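Local structure of putative glutathionylspermidine synthase (Methylobacillus flagellatus, 3N6X) at residues E45-L49 / P71-V75; F101-Y106 / G314-A318; N176-M180 / T466-W470. The protein is a putative glutathionylspermidine synthase, probably an ATP-dependent ligase of the circularly permuted ATP-grasp class, whose exact substrates remain inferred. The contacts are given in a common frame with arbitrary orientation. Numbering follows the deposited sequence.

Contact 1: E45-L49 / P71-V75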
ATOM      1  N   GLU A  45      27.162   5.095   9.405  1.00 62.91           N
ATOM      2  CA  GLU A  45      25.766   5.542   9.398  1.00 61.91           C
ATOM      3  C   GLU A  45      25.078   5.108  10.717  1.00 63.82           C
ATOM      4  O   GLU A  45      24.351   5.905  11.322  1.00 62.48           O
ATOM      5  CB  GLU A  45      25.018   4.963   8.174  1.00 63.00           C
ATOM      6  CG  GLU A  45      23.540   5.314   8.130  1.00 68.92           C
ATOM      7  CD  GLU A  45      22.686   4.367   7.309  1.00 87.66           C
ATOM      8  OE1 GLU A  45      22.800   3.135   7.508  1.00 69.66           O
ATOM      9  OE2 GLU A  45      21.867   4.860   6.500  1.00 83.32           O
ATOM     10  N   ALA A  46      25.348   3.852  11.168  1.00 59.51           N
ATOM     11  CA  ALA A  46      24.808   3.301  12.420  1.00 59.29           C
ATOM     12  C   ALA A  46      25.365   4.058  13.639  1.00 64.01           C
ATOM     13  O   ALA A  46      24.655   4.235  14.636  1.00 63.64           O
ATOM     14  CB  ALA A  46      25.142   1.824  12.526  1.00 59.80           C
ATOM     15  N   GLU A  47      26.634   4.518  13.543  1.00 60.54           N
ATOM     16  CA  GLU A  47      27.284   5.300  14.585  1.00 60.11           C
ATOM     17  C   GLU A  47      26.654   6.696  14.664  1.00 62.06           C
ATOM     18  O   GLU A  47      26.335   7.160  15.766  1.00 60.83           O
ATOM     19  CB  GLU A  47      28.794   5.395  14.324  1.00 61.78           C
ATOM     20  CG  GLU A  47      29.569   4.181  14.819  1.00 75.76           C
ATOM     21  CD  GLU A  47      31.007   4.084  14.337  1.00108.18           C
ATOM     22  OE1 GLU A  47      31.660   5.141  14.172  1.00116.01           O
ATOM     23  OE2 GLU A  47      31.495   2.943  14.166  1.00100.14           O
ATOM     24  N   LEU A  48      26.419   7.339  13.480  1.00 57.37           N
ATOM     25  CA  LEU A  48      25.774   8.656  13.367  1.00 56.95           C
ATOM     26  C   LEU A  48      24.353   8.606  13.968  1.00 60.88           C
ATOM     27  O   LEU A  48      23.990   9.474  14.767  1.00 60.20           O
ATOM     28  CB  LEU A  48      25.715   9.099  11.878  1.00 56.88           C
ATOM     29  CG  LEU A  48      25.244  10.552  11.601  1.00 61.44           C
ATOM     30  CD1 LEU A  48      25.857  11.086  10.315  1.00 61.77           C
ATOM     31  CD2 LEU A  48      23.714  10.640  11.515  1.00 62.22           C
ATOM     32  N   LEU A  49      23.564   7.583  13.584  1.00 57.48           N
ATOM     33  CA  LEU A  49      22.191   7.414  14.058  1.00 57.31           C
ATOM     34  C   LEU A  49      22.108   7.180  15.563  1.00 59.92           C
ATOM     35  O   LEU A  49      21.176   7.665  16.203  1.00 58.67           O
ATOM     36  CB  LEU A  49      21.474   6.302  13.277  1.00 57.28           C
ATOM     37  CG  LEU A  49      21.049   6.689  11.856  1.00 62.17           C
ATOM     38  CD1 LEU A  49      20.970   5.470  10.956  1.00 62.72           C
ATOM     39  CD2 LEU A  49      19.730   7.439  11.862  1.00 64.23           C
ATOM     40  N   PRO A  71      15.019  -1.348  10.118  1.00 57.67           N
ATOM     41  CA  PRO A  71      16.159  -0.461   9.819  1.00 56.18           C
ATOM     42  C   PRO A  71      15.795   0.710   8.901  1.00 58.01           C
ATOM     43  O   PRO A  71      14.921   0.588   8.048  1.00 56.81           O
ATOM     44  CB  PRO A  71      17.184  -1.394   9.163  1.00 57.79           C
ATOM     45  CG  PRO A  71      16.765  -2.767   9.540  1.00 62.71           C
ATOM     46  CD  PRO A  71      15.282  -2.732   9.672  1.00 58.70           C
ATOM     47  N   PHE A  72      16.464   1.846   9.097  1.00 53.87           N
ATOM     48  CA  PHE A  72      16.252   3.041   8.300  1.00 53.30           C
ATOM     49  C   PHE A  72      17.539   3.449   7.592  1.00 53.37           C
ATOM     50  O   PHE A  72      18.607   3.447   8.207  1.00 53.71           O
ATOM     51  CB  PHE A  72      15.728   4.191   9.180  1.00 55.76           C
ATOM     52  CG  PHE A  72      15.503   5.491   8.442  1.00 58.22           C
ATOM     53  CD1 PHE A  72      14.426   5.641   7.575  1.00 61.27           C
ATOM     54  CD2 PHE A  72      16.361   6.570   8.625  1.00 61.64           C
ATOM     55  CE1 PHE A  72      14.224   6.841   6.887  1.00 62.67           C
ATOM     56  CE2 PHE A  72      16.150   7.776   7.944  1.00 64.70           C
ATOM     57  CZ  PHE A  72      15.081   7.905   7.086  1.00 62.55           C
ATOM     58  N   ASP A  73      17.443   3.754   6.290  1.00 46.41           N
ATOM     59  CA  ASP A  73      18.568   4.233   5.496  1.00 45.41           C
ATOM     60  C   ASP A  73      18.390   5.737   5.260  1.00 50.47           C
ATOM     61  O   ASP A  73      17.278   6.188   4.953  1.00 50.29           O
ATOM     62  CB  ASP A  73      18.664   3.482   4.168  1.00 46.33           C
ATOM     63  CG  ASP A  73      19.918   3.809   3.380  1.00 55.44           C
ATOM     64  OD1 ASP A  73      21.020   3.381   3.808  1.00 56.61           O
ATOM     65  OD2 ASP A  73      19.796   4.427   2.299  1.00 57.92           O
ATOM     66  N   VAL A  74      19.476   6.516   5.431  1.00 46.53           N
ATOM     67  CA  VAL A  74      19.432   7.984   5.340  1.00 45.45           C
ATOM     68  C   VAL A  74      19.544   8.544   3.919  1.00 49.01           C
ATOM     69  O   VAL A  74      19.467   9.763   3.740  1.00 50.76           O
ATOM     70  CB  VAL A  74      20.393   8.688   6.348  1.00 48.65           C
ATOM     71  CG1 VAL A  74      20.086   8.262   7.787  1.00 48.03           C
ATOM     72  CG2 VAL A  74      21.859   8.422   6.004  1.00 48.27           C
ATOM     73  N   VAL A  75      19.713   7.675   2.908  1.00 42.87           N
ATOM     74  CA  VAL A  75      19.756   8.147   1.519  1.00 41.65           C
ATOM     75  C   VAL A  75      18.321   8.180   0.980  1.00 46.74           C
ATOM     76  O   VAL A  75      17.676   7.129   0.896  1.00 47.18           O
ATOM     77  CB  VAL A  75      20.699   7.318   0.614  1.00 44.06           C
ATOM     78  CG1 VAL A  75      20.887   7.998  -0.744  1.00 42.80           C
ATOM     79  CG2 VAL A  75      22.048   7.084   1.295  1.00 43.74           C
TER
HETATM   80  O   HOH W   1      21.954   1.600   5.538  1.00 52.65           O

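Contact 2: F101-Y106 / G314-A318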
ATOM      1  N   PHE A 101     -15.180  -0.355 -10.918  1.00 25.86           N
ATOM      2  CA  PHE A 101     -15.330  -1.810 -10.998  1.00 25.78           C
ATOM      3  C   PHE A 101     -16.146  -2.320  -9.811  1.00 30.73           C
ATOM      4  O   PHE A 101     -17.087  -3.087 -10.006  1.00 30.98           O
ATOM      5  CB  PHE A 101     -13.954  -2.507 -11.037  1.00 26.24           C
ATOM      6  CG  PHE A 101     -14.034  -3.997 -10.804  1.00 26.08           C
ATOM      7  CD1 PHE A 101     -14.574  -4.842 -11.773  1.00 28.55           C
ATOM      8  CD2 PHE A 101     -13.602  -4.554  -9.607  1.00 27.27           C
ATOM      9  CE1 PHE A 101     -14.686  -6.217 -11.544  1.00 29.56           C
ATOM     10  CE2 PHE A 101     -13.725  -5.929  -9.368  1.00 30.79           C
ATOM     11  CZ  PHE A 101     -14.254  -6.757 -10.345  1.00 29.21           C
ATOM     12  N   LEU A 102     -15.811  -1.844  -8.582  1.00 27.91           N
ATOM     13  CA  LEU A 102     -16.501  -2.230  -7.339  1.00 27.23           C
ATOM     14  C   LEU A 102     -17.972  -1.803  -7.328  1.00 32.90           C
ATOM     15  O   LEU A 102     -18.826  -2.593  -6.958  1.00 34.04           O
ATOM     16  CB  LEU A 102     -15.744  -1.727  -6.096  1.00 26.11           C
ATOM     17  CG  LEU A 102     -14.462  -2.513  -5.784  1.00 29.28           C
ATOM     18  CD1 LEU A 102     -13.532  -1.720  -4.861  1.00 27.83           C
ATOM     19  CD2 LEU A 102     -14.786  -3.906  -5.189  1.00 28.98           C
ATOM     20  N   HIS A 103     -18.275  -0.602  -7.821  1.00 29.92           N
ATOM     21  CA  HIS A 103     -19.660  -0.182  -7.981  1.00 29.91           C
ATOM     22  C   HIS A 103     -20.365  -1.101  -9.004  1.00 34.36           C
ATOM     23  O   HIS A 103     -21.504  -1.509  -8.787  1.00 34.75           O
ATOM     24  CB  HIS A 103     -19.740   1.289  -8.435  1.00 30.63           C
ATOM     25  CG  HIS A 103     -21.133   1.730  -8.724  1.00 34.76           C
ATOM     26  ND1 HIS A 103     -21.973   2.173  -7.715  1.00 37.33           N
ATOM     27  CD2 HIS A 103     -21.831   1.683  -9.884  1.00 37.86           C
ATOM     28  CE1 HIS A 103     -23.140   2.416  -8.295  1.00 37.34           C
ATOM     29  NE2 HIS A 103     -23.104   2.141  -9.601  1.00 37.84           N
ATOM     30  N   ASP A 104     -19.680  -1.432 -10.103  1.00 30.52           N
ATOM     31  CA  ASP A 104     -20.261  -2.281 -11.145  1.00 29.54           C
ATOM     32  C   ASP A 104     -20.572  -3.723 -10.662  1.00 32.74           C
ATOM     33  O   ASP A 104     -21.699  -4.180 -10.869  1.00 32.08           O
ATOM     34  CB  ASP A 104     -19.373  -2.287 -12.395  1.00 30.81           C
ATOM     35  CG  ASP A 104     -20.018  -2.867 -13.640  1.00 31.45           C
ATOM     36  OD1 ASP A 104     -21.247  -2.755 -13.777  1.00 31.31           O
ATOM     37  OD2 ASP A 104     -19.284  -3.339 -14.512  1.00 37.52           O
ATOM     38  N   VAL A 105     -19.601  -4.420  -9.969  1.00 29.28           N
ATOM     39  CA  VAL A 105     -19.837  -5.806  -9.484  1.00 30.18           C
ATOM     40  C   VAL A 105     -20.993  -5.943  -8.528  1.00 34.60           C
ATOM     41  O   VAL A 105     -21.552  -7.044  -8.397  1.00 34.09           O
ATOM     42  CB  VAL A 105     -18.597  -6.547  -8.926  1.00 34.69           C
ATOM     43  CG1 VAL A 105     -17.702  -7.013 -10.029  1.00 35.58           C
ATOM     44  CG2 VAL A 105     -17.844  -5.723  -7.885  1.00 34.08           C
ATOM     45  N   TYR A 106     -21.268  -4.882  -7.751  1.00 30.92           N
ATOM     46  CA  TYR A 106     -22.340  -4.911  -6.755  1.00 29.83           C
ATOM     47  C   TYR A 106     -23.612  -4.242  -7.281  1.00 34.54           C
ATOM     48  O   TYR A 106     -24.571  -4.062  -6.530  1.00 34.49           O
ATOM     49  CB  TYR A 106     -21.861  -4.282  -5.439  1.00 29.43           C
ATOM     50  CG  TYR A 106     -20.777  -5.092  -4.764  1.00 28.42           C
ATOM     51  CD1 TYR A 106     -20.995  -6.417  -4.403  1.00 29.82           C
ATOM     52  CD2 TYR A 106     -19.547  -4.520  -4.440  1.00 28.36           C
ATOM     53  CE1 TYR A 106     -20.005  -7.167  -3.773  1.00 30.55           C
ATOM     54  CE2 TYR A 106     -18.549  -5.262  -3.801  1.00 28.55           C
ATOM     55  CZ  TYR A 106     -18.784  -6.587  -3.474  1.00 32.32           C
ATOM     56  OH  TYR A 106     -17.819  -7.341  -2.860  1.00 28.90           O
ATOM     57  N   GLY A 314     -16.528  -5.331   1.288  1.00 31.35           N
ATOM     58  CA  GLY A 314     -16.483  -6.022  -0.002  1.00 30.51           C
ATOM     59  C   GLY A 314     -15.499  -5.502  -1.035  1.00 33.52           C
ATOM     60  O   GLY A 314     -15.626  -5.834  -2.220  1.00 30.96           O
ATOM     61  N   THR A 315     -14.487  -4.707  -0.609  1.00 30.55           N
ATOM     62  CA  THR A 315     -13.475  -4.202  -1.556  1.00 30.80           C
ATOM     63  C   THR A 315     -12.473  -5.289  -1.952  1.00 34.63           C
ATOM     64  O   THR A 315     -11.775  -5.138  -2.959  1.00 34.32           O
ATOM     65  CB  THR A 315     -12.734  -2.976  -0.990  1.00 35.00           C
ATOM     66  OG1 THR A 315     -12.035  -3.363   0.193  1.00 39.42           O
ATOM     67  CG2 THR A 315     -13.663  -1.803  -0.716  1.00 27.19           C
ATOM     68  N   GLY A 316     -12.388  -6.356  -1.138  1.00 30.09           N
ATOM     69  CA  GLY A 316     -11.441  -7.450  -1.330  1.00 29.83           C
ATOM     70  C   GLY A 316     -11.518  -8.140  -2.681  1.00 34.72           C
ATOM     71  O   GLY A 316     -10.534  -8.729  -3.129  1.00 33.80           O
ATOM     72  N   VAL A 317     -12.695  -8.087  -3.338  1.00 30.86           N
ATOM     73  CA  VAL A 317     -12.875  -8.689  -4.650  1.00 29.95           C
ATOM     74  C   VAL A 317     -12.022  -7.972  -5.728  1.00 34.49           C
ATOM     75  O   VAL A 317     -11.640  -8.599  -6.710  1.00 34.57           O
ATOM     76  CB  VAL A 317     -14.380  -8.818  -5.038  1.00 33.10           C
ATOM     77  CG1 VAL A 317     -15.009  -7.456  -5.350  1.00 31.85           C
ATOM     78  CG2 VAL A 317     -14.568  -9.781  -6.205  1.00 33.34           C
ATOM     79  N   ALA A 318     -11.671  -6.685  -5.505  1.00 29.88           N
ATOM     80  CA  ALA A 318     -10.885  -5.898  -6.471  1.00 28.72           C
ATOM     81  C   ALA A 318      -9.351  -6.044  -6.317  1.00 32.28           C
ATOM     82  O   ALA A 318      -8.623  -5.864  -7.298  1.00 32.17           O
ATOM     83  CB  ALA A 318     -11.286  -4.442  -6.406  1.00 29.23           C
TER

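Contact 3: N176-M180 / T466-W470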
ATOM      1  N   ASN A 176       9.434   8.958   8.770  1.00 35.74           N
ATOM      2  CA  ASN A 176      10.703   8.994   8.051  1.00 35.61           C
ATOM      3  C   ASN A 176      11.031  10.403   7.620  1.00 39.45           C
ATOM      4  O   ASN A 176      12.191  10.796   7.683  1.00 39.88           O
ATOM      5  CB  ASN A 176      10.708   8.037   6.857  1.00 33.56           C
ATOM      6  CG  ASN A 176      10.763   6.589   7.249  1.00 45.24           C
ATOM      7  OD1 ASN A 176      11.005   6.242   8.409  1.00 36.57           O
ATOM      8  ND2 ASN A 176      10.472   5.708   6.301  1.00 39.08           N
ATOM      9  N   ARG A 177      10.007  11.198   7.259  1.00 35.56           N
ATOM     10  CA  ARG A 177      10.228  12.601   6.893  1.00 35.24           C
ATOM     11  C   ARG A 177      10.701  13.404   8.119  1.00 39.17           C
ATOM     12  O   ARG A 177      11.684  14.149   8.027  1.00 37.35           O
ATOM     13  CB  ARG A 177       8.960  13.237   6.285  1.00 29.85           C
ATOM     14  CG  ARG A 177       9.107  14.757   6.033  1.00 29.99           C
ATOM     15  CD  ARG A 177      10.250  15.084   5.050  1.00 32.34           C
ATOM     16  NE  ARG A 177      10.199  14.230   3.855  1.00 34.69           N
ATOM     17  CZ  ARG A 177       9.387  14.441   2.825  1.00 38.54           C
ATOM     18  NH1 ARG A 177       8.612  15.517   2.792  1.00 26.64           N
ATOM     19  NH2 ARG A 177       9.359  13.592   1.815  1.00 28.92           N
ATOM     20  N   LYS A 178       9.990  13.239   9.259  1.00 36.65           N
ATOM     21  CA  LYS A 178      10.281  13.902  10.527  1.00 36.97           C
ATOM     22  C   LYS A 178      11.729  13.589  10.987  1.00 43.80           C
ATOM     23  O   LYS A 178      12.441  14.493  11.403  1.00 43.94           O
ATOM     24  CB  LYS A 178       9.249  13.464  11.582  1.00 38.81           C
ATOM     25  CG  LYS A 178       9.221  14.328  12.826  1.00 57.53           C
ATOM     26  CD  LYS A 178       8.247  13.777  13.878  1.00 65.04           C
ATOM     27  CE  LYS A 178       8.633  14.194  15.282  1.00 68.85           C
ATOM     28  NZ  LYS A 178       7.506  14.861  15.994  1.00 76.02           N
HETATM   29  N   MSE A 179      12.175  12.328  10.799  1.00 42.89           N
HETATM   30  CA  MSE A 179      13.526  11.841  11.129  1.00 43.93           C
HETATM   31  C   MSE A 179      14.603  12.537  10.277  1.00 43.51           C
HETATM   32  O   MSE A 179      15.622  12.980  10.819  1.00 43.17           O
HETATM   33  CB  MSE A 179      13.586  10.305  10.941  1.00 48.40           C
HETATM   34  CG  MSE A 179      14.988   9.703  11.115  1.00 59.61           C
HETATM   35 SE   MSE A 179      15.735  10.064  12.891  0.75 72.46          SE
HETATM   36  CE  MSE A 179      14.927   8.674  13.818  1.00 69.51           C
HETATM   37  N   MSE A 180      14.374  12.628   8.938  1.00 36.03           N
HETATM   38  CA  MSE A 180      15.293  13.262   7.990  1.00 34.26           C
HETATM   39  C   MSE A 180      15.437  14.752   8.272  1.00 40.97           C
HETATM   40  O   MSE A 180      16.540  15.293   8.163  1.00 40.81           O
HETATM   41  CB  MSE A 180      14.817  13.046   6.536  1.00 34.96           C
HETATM   42  CG  MSE A 180      15.003  11.617   6.045  1.00 39.74           C
HETATM   43 SE   MSE A 180      16.860  11.077   5.754  0.75 44.59          SE
HETATM   44  CE  MSE A 180      17.344  12.302   4.400  1.00 41.10           C
ATOM     45  N   THR A 466      13.538   0.800   5.487  1.00 55.78           N
ATOM     46  CA  THR A 466      12.805   1.909   4.852  1.00 53.54           C
ATOM     47  C   THR A 466      13.686   3.111   4.549  1.00 53.82           C
ATOM     48  O   THR A 466      14.792   3.246   5.087  1.00 52.24           O
ATOM     49  CB  THR A 466      11.564   2.326   5.641  1.00 58.93           C
ATOM     50  OG1 THR A 466      11.962   2.855   6.897  1.00 61.76           O
ATOM     51  CG2 THR A 466      10.564   1.196   5.816  1.00 57.91           C
ATOM     52  N   LYS A 467      13.187   3.978   3.666  1.00 48.09           N
ATOM     53  CA  LYS A 467      13.823   5.214   3.238  1.00 45.73           C
ATOM     54  C   LYS A 467      12.767   6.289   3.220  1.00 47.35           C
ATOM     55  O   LYS A 467      11.576   5.978   3.134  1.00 47.88           O
ATOM     56  CB  LYS A 467      14.377   5.061   1.812  1.00 46.52           C
ATOM     57  CG  LYS A 467      15.648   4.249   1.704  1.00 45.56           C
ATOM     58  CD  LYS A 467      16.046   4.116   0.258  1.00 48.94           C
ATOM     59  CE  LYS A 467      17.427   3.535   0.090  1.00 59.46           C
ATOM     60  NZ  LYS A 467      18.456   4.598  -0.028  1.00 61.52           N
ATOM     61  N   ASP A 468      13.188   7.551   3.239  1.00 41.06           N
ATOM     62  CA  ASP A 468      12.283   8.680   3.056  1.00 39.21           C
ATOM     63  C   ASP A 468      12.136   8.864   1.547  1.00 39.84           C
ATOM     64  O   ASP A 468      13.098   8.637   0.816  1.00 41.00           O
ATOM     65  CB  ASP A 468      12.894   9.952   3.686  1.00 40.57           C
ATOM     66  CG  ASP A 468      12.007  11.189   3.670  1.00 39.59           C
ATOM     67  OD1 ASP A 468      10.811  11.065   3.302  1.00 38.05           O
ATOM     68  OD2 ASP A 468      12.502  12.276   4.033  1.00 39.77           O
ATOM     69  N   THR A 469      10.940   9.223   1.073  1.00 33.84           N
ATOM     70  CA  THR A 469      10.716   9.478  -0.357  1.00 32.78           C
ATOM     71  C   THR A 469      10.484  10.957  -0.557  1.00 35.52           C
ATOM     72  O   THR A 469       9.530  11.524   0.002  1.00 32.93           O
ATOM     73  CB  THR A 469       9.537   8.630  -0.912  1.00 37.14           C
ATOM     74  OG1 THR A 469       9.745   7.265  -0.587  1.00 34.25           O
ATOM     75  CG2 THR A 469       9.363   8.783  -2.428  1.00 31.65           C
ATOM     76  N   TRP A 470      11.351  11.589  -1.350  1.00 33.38           N
ATOM     77  CA  TRP A 470      11.260  13.015  -1.633  1.00 33.84           C
ATOM     78  C   TRP A 470      10.610  13.261  -2.977  1.00 36.98           C
ATOM     79  O   TRP A 470      11.086  12.755  -3.992  1.00 37.17           O
ATOM     80  CB  TRP A 470      12.654  13.648  -1.636  1.00 33.23           C
ATOM     81  CG  TRP A 470      13.337  13.718  -0.299  1.00 34.83           C
ATOM     82  CD1 TRP A 470      12.854  13.294   0.907  1.00 37.77           C
ATOM     83  CD2 TRP A 470      14.628  14.281  -0.041  1.00 35.06           C
ATOM     84  NE1 TRP A 470      13.780  13.529   1.897  1.00 37.56           N
ATOM     85  CE2 TRP A 470      14.880  14.137   1.342  1.00 39.18           C
ATOM     86  CE3 TRP A 470      15.606  14.894  -0.852  1.00 36.19           C
ATOM     87  CZ2 TRP A 470      16.058  14.603   1.939  1.00 38.58           C
ATOM     88  CZ3 TRP A 470      16.780  15.334  -0.263  1.00 37.94           C
ATOM     89  CH2 TRP A 470      16.996  15.195   1.116  1.00 38.72           C
TER
HETATM   90  O   HOH W   2       9.003   6.275   3.545  1.00 54.30           O

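Contact 1: E45-L49 / P71-V75
One direct hydrogen bond joins helix 42-53 to the extended loop ahead of strand 77-79. The backbone N of Val74 donates to OE2 of Glu45 over 3.1 Å, and the N-H...O angle of 163° is close to straight. Chi1 and chi2 of Glu45 are both t, so the side chain is stretched and carries its carboxylate from the helix to the loop backbone. Val74 CG2 also makes a van der Waals contact with the carboxylate, 3.6 Å from Glu45 OE2.

The second polar element is a carboxylate pair. Glu45 OE2 lies 3.2 Å from Asp73 OD1. Both atoms are acceptors, so this is no hydrogen bond between them. A water lies 2.6 Å from Glu45 OE1 and 2.7 Å from Asp73 OD1 and bridges the two carboxylates. Asp73 has further partners: OD1 accepts from Leu417 N, and OD2 forms a salt bridge with Lys467. OD2 also takes a weak hydrogen bond from Val75 N at 3.3 Å.

The apolar part lies one helical turn on, at Leu49. Its CD2 meets CG1 of Val74 at 4.2 Å, and its CD1 sits 4.2 Å from the backbone O of Phe72. Leu183 on helix 170-183 packs against Leu49, and Phe72 also rests on that helix.

The arrangement is a helix packed on an extended segment, with a buried glutamate that accepts a hydrogen bond from a loop NH. Pro71 and Asp73 hydrogen-bond through their backbones to Thr466, so the loop runs beside strand 464-471. Helix 42-53 packs against that loop, next to the large mixed sheet of this ATP-grasp family protein.

Contact 2: F101-Y106 / G314-A318
Phe101 opens the contact from the last turns of helix 81-105. Its ring edge meets Val317 and Ala318 of the short, weakly bonded helix 316-319, with CD2 4.0 Å from Ala318 CB and CE2 4.3 Å from Val317 O. Met330 and Tyr334 of helix 327-335 also touch this ring.

Leu102 buries the most surface of the six. Its CD2 lies 3.6 Å from Val317 CG1, 3.7 Å from Ala318 CB and 3.6 Å from Gly314 O. CD1 is 4.1 Å from Thr315 CB. The hydroxyl of Thr315 is used elsewhere and bonds to Leu164 O.

Val105, one turn further, adds a light contact, CG2 to Val317 CG1 at 4.2 Å.

Tyr106 is the first residue to leave helical geometry. Its OH donates to Gly314 O at 2.7 Å and also bonds to Arg128 N. Gly314 has a positive phi of 87°, which favours glycine. An ideal CB there would fall 2.6 Å from Tyr106 OH, a clash.

The chemistry is mostly aliphatic and aromatic, with one short, buried hydrogen bond. This implies a buried join between the end of helix 81-105 and the turn leading into helix 316-319, in which the tyrosine hydroxyl satisfies a loop carbonyl.

Contact 3: N176-M180 / T466-W470
A helix of the circularly permuted ATP-grasp family region packs on a strand of the large mixed sheet here. Residues 176-180 belong to helix 170-183. Residues 466-470 lie on the interrupted strand 464-471. The backbones approach closest at Asn176 and Asp468, with CA atoms 5.2 Å apart. Asp468 hydrogen-bonds through its backbone to Arg77 of strand 77-79, the parallel neighbour of strand 464-471.

Asn176 ND2 makes two weak hydrogen bonds, to Thr466 OG1 at 3.3 Å and Lys467 O at 3.4 Å. A water also links ND2 to Lys467 O.

Arg177 forms the salt bridge. Its NE donates to Asp468 OD2 at 3.0 Å, and its NH2 to Asp468 OD1 at 3.3 Å. Its NH1 bonds to Ala194 O and to a glycerol, probably from the crystallisation liquor. Asp468 OD2 also accepts from Trp470 NE1 at 2.8 Å, so the carboxylate ties helix and indole together.

The selenomethionine Met180 ends the contact, its CE methyl 3.6 Å from Trp470 CZ2.

From the N terminus, contact 1 closes first. It brings the loop before strand 77-79 back against helix 42-53, a short span of the chain. Contact 2 opens later and closes some 200 residues on, joining helix 81-105 to helix 316-319. Contact 3 opens within that span, on helix 170-183, and closes near the C terminus, so contacts 2 and 3 cross. Contacts 1 and 3 touch, with centres about 11 Å apart. They meet at Lys467 NZ, 2.7 Å from Asp73 OD2 and 2.8 Å from Val75 O. Together they tie the N-terminal region to the C-terminal strand. Contact 2 lies on the opposite side of the chain's centre, its own centre about 42 Å from that of contact 1.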